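Local atomic coordinates of luciferase-like enzymeAMP-CoA-ligase (Zophobas atratus, PDB entry 4W8O), a protein that probably activates carboxylic acids with ATP as an AMP-CoA-ligase of the adenylate-forming family, resembling beetle luciferase though it comes from a nonluminescent mealworm. Residues L256-I259 and E260-L264. Sequence-based numbering, arbitrary orientation.
Sequences LQMI and EKYKL
Gln-257 O accepts two donors: the backbone N of Lys-261 at 2.7 Å and a water whose oxygen lies 2.8 Å from it. That water also donates to Glu-260 OE2 (2.9 Å), tying the carboxylate to the preceding turn, while Glu-260 OE1 takes the backbone N of Asp-287. One residue further on, Met-258 O receives Tyr-262 N at 2.9 Å. The Tyr-262 ring, with CG anti to the carbonyl carbon (chi1 -58°), runs alongside Met-258 in the same direction, CE2 reaching Met-258 CG at 4.1 Å; its OH bonds Asp-43. With an alanine at Tyr-262, Asp-43 would probably lose this hydroxyl partner and the flank of Met-258 its aromatic neighbour. Lys-263 then adopts a positive phi (56°), turning the chain so that Leu-264 N meets Ile-259 O at 3.2 Å (N-H...O 144°), in the carbonyl plane on a lone pair. The two side chains cross nearly at right angles, Leu-264 CD1 packing 3.7 Å from Ile-259 CG1. The six-to-one bond and the positive phi mark a Schellman motif, here with the apolar pair that commonly accompanies it; it terminates the helix of the beta-alpha-beta crossover from strand 243-246 to strand 266-268, with Leu-264 resting on strand 218-221.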
# COMPACT_ATOMS: atom_id res chain seq x y z
N LEU A 256 -1.78 20.68 8.07
CA LEU A 256 -3.04 21.37 8.34
C LEU A 256 -3.42 22.31 7.20
O LEU A 256 -4.58 22.40 6.81
CB LEU A 256 -2.99 22.12 9.68
CG LEU A 256 -2.80 21.27 10.94
CD1 LEU A 256 -3.00 22.12 12.18
CD2 LEU A 256 -3.75 20.08 10.97
N GLN A 257 -2.42 23.01 6.65
CA GLN A 257 -2.64 23.85 5.47
C GLN A 257 -3.18 23.05 4.28
O GLN A 257 -4.10 23.50 3.58
CB GLN A 257 -1.35 24.56 5.06
CG GLN A 257 -0.93 25.67 6.00
CD GLN A 257 0.54 26.05 5.86
OE1 GLN A 257 1.20 25.70 4.88
NE2 GLN A 257 1.05 26.76 6.85
N MET A 258 -2.62 21.86 4.05
CA MET A 258 -3.07 21.01 2.94
C MET A 258 -4.50 20.53 3.15
O MET A 258 -5.28 20.50 2.20
CB MET A 258 -2.13 19.82 2.71
CG MET A 258 -0.82 20.18 2.03
SD MET A 258 0.26 18.75 1.76
CE MET A 258 1.85 19.58 1.59
N ILE A 259 -4.85 20.17 4.38
CA ILE A 259 -6.23 19.78 4.71
C ILE A 259 -7.21 20.90 4.37
O ILE A 259 -8.28 20.66 3.80
CB ILE A 259 -6.39 19.38 6.20
CG1 ILE A 259 -5.68 18.06 6.46
CG2 ILE A 259 -7.86 19.26 6.57
CD1 ILE A 259 -5.46 17.75 7.92
N GLU A 260 -6.83 22.13 4.73
CA GLU A 260 -7.61 23.30 4.36
C GLU A 260 -7.62 23.53 2.85
O GLU A 260 -8.68 23.71 2.25
CB GLU A 260 -7.03 24.53 5.04
CG GLU A 260 -7.85 25.78 4.85
CD GLU A 260 -7.34 26.91 5.72
OE1 GLU A 260 -8.00 27.21 6.73
OE2 GLU A 260 -6.26 27.46 5.41
N LYS A 261 -6.43 23.53 2.24
CA LYS A 261 -6.27 23.91 0.84
C LYS A 261 -6.95 22.96 -0.15
O LYS A 261 -7.54 23.42 -1.13
CB LYS A 261 -4.78 24.03 0.47
CG LYS A 261 -4.55 24.55 -0.95
CD LYS A 261 -3.08 24.85 -1.22
CE LYS A 261 -2.88 25.47 -2.59
NZ LYS A 261 -3.48 26.84 -2.69
N TYR A 262 -6.86 21.66 0.10
CA TYR A 262 -7.43 20.67 -0.82
C TYR A 262 -8.73 20.07 -0.29
O TYR A 262 -9.34 19.23 -0.95
CB TYR A 262 -6.41 19.58 -1.13
CG TYR A 262 -5.13 20.13 -1.72
CD1 TYR A 262 -5.13 20.72 -2.98
CD2 TYR A 262 -3.93 20.10 -1.01
CE1 TYR A 262 -3.97 21.25 -3.53
CE2 TYR A 262 -2.77 20.63 -1.55
CZ TYR A 262 -2.79 21.20 -2.80
OH TYR A 262 -1.65 21.73 -3.35
N LYS A 263 -9.17 20.51 0.89
CA LYS A 263 -10.38 19.99 1.52
C LYS A 263 -10.29 18.48 1.69
O LYS A 263 -11.18 17.74 1.28
CB LYS A 263 -11.63 20.37 0.72
CG LYS A 263 -11.73 21.86 0.42
CD LYS A 263 -13.04 22.19 -0.27
CE LYS A 263 -12.98 23.55 -0.95
NZ LYS A 263 -12.80 24.65 0.03
N LEU A 264 -9.20 18.04 2.30
CA LEU A 264 -8.94 16.62 2.50
C LEU A 264 -9.98 16.02 3.44
O LEU A 264 -10.40 16.66 4.40
CB LEU A 264 -7.54 16.38 3.08
CG LEU A 264 -6.34 16.89 2.28
CD1 LEU A 264 -5.06 16.63 3.07
CD2 LEU A 264 -6.29 16.23 0.90
O HOH W 1 -4.43 26.31 3.49